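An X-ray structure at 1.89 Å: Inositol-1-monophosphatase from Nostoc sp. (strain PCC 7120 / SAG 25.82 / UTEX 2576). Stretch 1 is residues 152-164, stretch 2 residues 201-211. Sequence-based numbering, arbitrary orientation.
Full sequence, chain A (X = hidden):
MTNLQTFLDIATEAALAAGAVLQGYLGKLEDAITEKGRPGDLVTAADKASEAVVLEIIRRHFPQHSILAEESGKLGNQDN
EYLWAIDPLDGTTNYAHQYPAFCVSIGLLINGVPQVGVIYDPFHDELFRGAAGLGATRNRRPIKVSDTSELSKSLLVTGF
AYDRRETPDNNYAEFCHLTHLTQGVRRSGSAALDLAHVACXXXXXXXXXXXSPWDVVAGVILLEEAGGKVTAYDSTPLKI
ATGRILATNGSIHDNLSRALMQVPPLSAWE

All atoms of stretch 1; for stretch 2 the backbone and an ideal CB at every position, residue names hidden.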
# COMPACT_ATOMS: atom_id res chain seq x y z
N SER A 152 -24.31 -19.36 17.33
CA SER A 152 -25.01 -19.30 16.04
C SER A 152 -24.69 -18.04 15.25
O SER A 152 -24.92 -18.01 14.03
CB SER A 152 -26.52 -19.39 16.26
OG SER A 152 -27.01 -18.23 16.91
N LYS A 153 -24.16 -17.00 15.88
CA LYS A 153 -23.82 -15.77 15.18
C LYS A 153 -22.32 -15.61 14.99
O LYS A 153 -21.85 -14.53 14.61
CB LYS A 153 -24.40 -14.55 15.91
CG LYS A 153 -25.92 -14.57 16.00
CD LYS A 153 -26.44 -13.50 16.94
CE LYS A 153 -27.96 -13.56 17.02
NZ LYS A 153 -28.58 -13.49 15.68
N SER A 154 -21.55 -16.65 15.27
CA SER A 154 -20.10 -16.57 15.30
C SER A 154 -19.50 -17.02 13.98
O SER A 154 -20.10 -17.77 13.21
CB SER A 154 -19.54 -17.44 16.44
OG SER A 154 -19.94 -16.95 17.71
N LEU A 155 -18.29 -16.53 13.73
CA LEU A 155 -17.45 -16.99 12.64
C LEU A 155 -16.19 -17.56 13.27
O LEU A 155 -15.54 -16.87 14.07
CB LEU A 155 -17.10 -15.85 11.67
CG LEU A 155 -16.28 -16.23 10.43
CD1 LEU A 155 -17.06 -17.17 9.52
CD2 LEU A 155 -15.82 -14.99 9.67
N LEU A 156 -15.86 -18.80 12.94
CA LEU A 156 -14.74 -19.49 13.55
C LEU A 156 -13.70 -19.85 12.49
O LEU A 156 -13.91 -19.65 11.29
CB LEU A 156 -15.20 -20.75 14.29
CG LEU A 156 -16.34 -20.58 15.30
CD1 LEU A 156 -16.66 -21.95 15.92
CD2 LEU A 156 -16.02 -19.57 16.36
N VAL A 157 -12.57 -20.37 12.96
CA VAL A 157 -11.52 -20.86 12.07
C VAL A 157 -10.83 -22.03 12.76
O VAL A 157 -10.76 -22.09 13.99
CB VAL A 157 -10.53 -19.72 11.70
CG1 VAL A 157 -9.89 -19.12 12.95
CG2 VAL A 157 -9.46 -20.19 10.70
N THR A 158 -10.33 -22.97 11.96
CA THR A 158 -9.63 -24.12 12.50
C THR A 158 -8.62 -24.60 11.47
O THR A 158 -8.48 -24.01 10.39
CB THR A 158 -10.61 -25.25 12.91
OG1 THR A 158 -9.90 -26.22 13.70
CG2 THR A 158 -11.20 -25.95 11.69
N GLY A 159 -7.88 -25.65 11.82
CA GLY A 159 -6.89 -26.23 10.94
C GLY A 159 -6.84 -27.73 11.13
O GLY A 159 -7.51 -28.29 11.99
N PHE A 160 -6.00 -28.37 10.31
CA PHE A 160 -5.91 -29.82 10.28
C PHE A 160 -4.44 -30.21 10.20
O PHE A 160 -3.68 -29.61 9.43
CB PHE A 160 -6.73 -30.38 9.10
CG PHE A 160 -8.16 -29.94 9.13
CD1 PHE A 160 -9.10 -30.63 9.88
CD2 PHE A 160 -8.56 -28.78 8.48
CE1 PHE A 160 -10.42 -30.20 9.95
CE2 PHE A 160 -9.87 -28.34 8.54
CZ PHE A 160 -10.80 -29.06 9.27
N ALA A 161 -4.04 -31.16 11.04
CA ALA A 161 -2.64 -31.45 11.27
C ALA A 161 -2.07 -32.36 10.19
O ALA A 161 -2.79 -33.02 9.44
CB ALA A 161 -2.45 -32.07 12.66
N TYR A 162 -0.73 -32.39 10.11
CA TYR A 162 -0.08 -33.24 9.13
C TYR A 162 -0.35 -34.72 9.39
O TYR A 162 -0.33 -35.53 8.45
CB TYR A 162 1.43 -32.98 9.12
CG TYR A 162 1.79 -31.61 8.59
CD1 TYR A 162 1.59 -31.29 7.25
CD2 TYR A 162 2.33 -30.64 9.42
CE1 TYR A 162 1.92 -30.03 6.76
CE2 TYR A 162 2.67 -29.39 8.94
CZ TYR A 162 2.46 -29.09 7.61
OH TYR A 162 2.79 -27.84 7.14
N ASP A 163 -0.64 -35.10 10.63
CA ASP A 163 -0.86 -36.49 10.98
C ASP A 163 -2.31 -36.94 10.79
O ASP A 163 -2.67 -38.03 11.24
CB ASP A 163 -0.43 -36.75 12.43
CG ASP A 163 -1.36 -36.08 13.45
OD1 ASP A 163 -2.24 -35.29 13.07
OD2 ASP A 163 -1.20 -36.37 14.66
N ARG A 164 -3.13 -36.13 10.12
CA ARG A 164 -4.57 -36.37 10.11
C ARG A 164 -4.95 -37.71 9.49
O ARG A 164 -6.02 -38.24 9.80
CB ARG A 164 -5.28 -35.23 9.37
CG ARG A 164 -4.89 -35.10 7.92
CD ARG A 164 -5.38 -33.77 7.36
NE ARG A 164 -4.97 -33.57 5.98
CZ ARG A 164 -3.84 -32.98 5.62
NH1 ARG A 164 -3.00 -32.54 6.54
NH2 ARG A 164 -3.55 -32.83 4.33
N UNK A 201 -10.71 -9.32 16.05
CA UNK A 201 -12.14 -9.45 15.91
C UNK A 201 -12.64 -9.91 14.56
O UNK A 201 -13.86 -9.94 14.35
CB UNK A 201 -12.79 -8.10 16.24
N UNK A 202 -11.75 -10.32 13.65
CA UNK A 202 -12.19 -10.78 12.34
C UNK A 202 -12.86 -12.14 12.41
O UNK A 202 -13.66 -12.48 11.53
CB UNK A 202 -11.00 -10.84 11.38
N UNK A 203 -12.51 -12.95 13.41
CA UNK A 203 -13.25 -14.15 13.76
C UNK A 203 -13.49 -14.10 15.26
O UNK A 203 -12.87 -13.33 15.99
CB UNK A 203 -12.50 -15.42 13.35
N UNK A 204 -14.42 -14.94 15.72
CA UNK A 204 -14.78 -14.95 17.13
C UNK A 204 -14.06 -16.03 17.91
O UNK A 204 -14.03 -15.96 19.14
CB UNK A 204 -16.29 -15.13 17.28
N UNK A 205 -13.47 -17.01 17.24
CA UNK A 205 -12.84 -18.11 17.95
C UNK A 205 -12.09 -19.01 17.00
O UNK A 205 -12.35 -19.04 15.79
CB UNK A 205 -13.88 -18.92 18.73
N UNK A 206 -11.16 -19.76 17.58
CA UNK A 206 -10.23 -20.60 16.84
C UNK A 206 -9.91 -21.80 17.72
O UNK A 206 -9.78 -21.66 18.94
CB UNK A 206 -8.96 -19.84 16.45
N UNK A 207 -9.86 -22.99 17.12
CA UNK A 207 -9.40 -24.17 17.84
C UNK A 207 -8.59 -25.03 16.88
O UNK A 207 -8.82 -25.01 15.67
CB UNK A 207 -10.57 -24.96 18.43
N UNK A 208 -7.64 -25.78 17.43
CA UNK A 208 -6.83 -26.64 16.58
C UNK A 208 -6.08 -27.65 17.44
O UNK A 208 -5.77 -27.38 18.61
CB UNK A 208 -5.85 -25.81 15.74
N UNK A 209 -5.81 -28.82 16.86
CA UNK A 209 -4.94 -29.81 17.46
C UNK A 209 -3.70 -29.99 16.59
O UNK A 209 -3.68 -29.59 15.42
CB UNK A 209 -5.68 -31.14 17.65
N UNK A 210 -2.67 -30.58 17.18
CA UNK A 210 -1.44 -30.82 16.45
C UNK A 210 -0.62 -29.58 16.18
O UNK A 210 0.15 -29.56 15.21
CB UNK A 210 -1.76 -31.50 15.12
N UNK A 211 -0.75 -28.54 17.00
CA UNK A 211 0.04 -27.34 16.79
C UNK A 211 1.31 -27.41 17.61
O UNK A 211 1.44 -28.19 18.57
CB UNK A 211 -0.76 -26.09 17.15

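Position 201 lies beyond the reach of stretch 1, which gives no guidance on size. The backbone does: phi is 86°, a value that favours glycine. The residue is Gly 201.

At position 202 the CB has nothing of stretch 1 nearby, so many side chains would suit. It is Arg 202, whose end leads away and is bonded elsewhere in the structure.

At position 203 the CB points sideways, 3.4 Å from Leu 155 O and 4.5 Å from Val 157 CG1. A compact or branched apolar residue would suit. Val 203 sets CG1 4.1 Å from Leu 155 CD2 and CG2 4.0 Å from Val 157 CG1.

Position 204 points toward stretch 1. Its backbone N gives a hydrogen bond to Leu 155 O (2.8 Å). The amide of Leu 155 still offers a donor, so a short acceptor such as Asp or Asn would fit. Asp 204 takes it: Leu 155 N donates to Asp 204 OD2 at 2.8 Å. Asp 204 thus holds both polar backbone atoms of Leu 155.

At position 205 an ideal CB would sit a tight 3.3 Å from Leu 156 CD2, so glycine is favoured, with alanine less comfortable. Gly 205 leaves the space to that leucine, and Gly 205 O accepts from Val 157 N at 3.1 Å.

Position 206 pairs with Val 157, and both side chains lie on the same face of the sheet. The ideal CB is 3.7 Å from Val 157 CG1. Beta-branched, aliphatic or aromatic residues would all suit. Tyr 206 packs its CB on that methyl.

Position 207 shares its face with Leu 156 and Thr 158. Its CB is 4.9 Å from Thr 158 OG1, leaving room for a large apolar or aromatic group. Trp 207 folds back over Thr 158, whose CB lies 3.6 Å from the centroid of the six-membered ring, over its face. Trp 207 CZ3 is 3.9 Å from Leu 156 CD1. Trp 207 N makes a weak bond to Val 157 O (3.4 Å), while Trp 207 O accepts from Thr 158 OG1 (2.6 Å).

At position 208 the CB points sideways, 4.4 Å from Gly 159 N. Several longer side chains could reach over that glycine. Glu 208 does: Glu 208 OE2 comes 3.2 Å from Gly 159 CA, where a CB on the glycine would clash. Glu 208 OE1 accepts from Tyr 206 OH at 2.5 Å.

Position 209 has no stretch 1 atom near its CB, but the carboxylate of Asp 163 lies within range of a long basic residue, Lys or Arg. Arg 209 forms a salt bridge, with NH1 to Asp 163 OD1 at 2.9 Å and NH2 to Asp 163 OD2 at 3.0 Å.

At position 210 phi is 73°, and a CB would clash with Ala 161 CB at 2.6 Å. Both point to glycine, and it is Gly 210.

Position 211 is unconstrained by stretch 1. Ile 211 starts out sideways, and its end leads away from stretch 1.

Stretch 2 201-211: GRVDGYWERGI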
# COMPACT_ATOMS: atom_id res chain seq x y z
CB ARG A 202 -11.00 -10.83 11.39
CG ARG A 202 -10.50 -9.44 10.96
CD ARG A 202 -9.12 -9.54 10.34
NE ARG A 202 -8.59 -8.23 9.98
CZ ARG A 202 -7.44 -8.03 9.35
NH1 ARG A 202 -7.03 -6.80 9.06
NH2 ARG A 202 -6.68 -9.07 9.02
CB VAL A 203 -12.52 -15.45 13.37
CG1 VAL A 203 -12.41 -15.56 11.86
CG2 VAL A 203 -11.14 -15.49 13.99
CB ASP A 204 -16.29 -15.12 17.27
CG ASP A 204 -17.05 -14.08 16.47
OD1 ASP A 204 -16.82 -12.86 16.70
OD2 ASP A 204 -17.86 -14.47 15.61
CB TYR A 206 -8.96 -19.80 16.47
CG TYR A 206 -7.71 -20.63 16.23
CD1 TYR A 206 -7.61 -21.47 15.12
CD2 TYR A 206 -6.64 -20.58 17.12
CE1 TYR A 206 -6.46 -22.22 14.90
CE2 TYR A 206 -5.50 -21.33 16.91
CZ TYR A 206 -5.41 -22.15 15.81
OH TYR A 206 -4.28 -22.90 15.61
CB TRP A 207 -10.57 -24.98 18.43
CG TRP A 207 -11.20 -25.92 17.46
CD1 TRP A 207 -10.94 -27.26 17.32
CD2 TRP A 207 -12.20 -25.60 16.49
NE1 TRP A 207 -11.73 -27.79 16.32
CE2 TRP A 207 -12.51 -26.79 15.80
CE3 TRP A 207 -12.88 -24.42 16.15
CZ2 TRP A 207 -13.46 -26.84 14.77
CZ3 TRP A 207 -13.82 -24.47 15.13
CH2 TRP A 207 -14.10 -25.67 14.45
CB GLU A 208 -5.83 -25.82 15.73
CG GLU A 208 -5.16 -26.65 14.65
CD GLU A 208 -4.50 -25.83 13.57
OE1 GLU A 208 -4.37 -24.59 13.71
OE2 GLU A 208 -4.10 -26.44 12.55
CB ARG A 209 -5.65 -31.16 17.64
CG ARG A 209 -6.02 -31.85 16.33
CD ARG A 209 -6.36 -33.32 16.54
NE ARG A 209 -5.20 -34.11 16.93
CZ ARG A 209 -4.32 -34.62 16.07
NH1 ARG A 209 -4.45 -34.42 14.76
NH2 ARG A 209 -3.30 -35.33 16.52
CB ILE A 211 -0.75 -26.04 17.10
CG1 ILE A 211 -1.41 -26.08 18.48
CG2 ILE A 211 -1.82 -25.83 16.04
CD1 ILE A 211 -0.52 -25.64 19.63
O HOH W 1 -6.35 -29.76 13.98
O HOH W 2 -6.00 -32.47 12.77
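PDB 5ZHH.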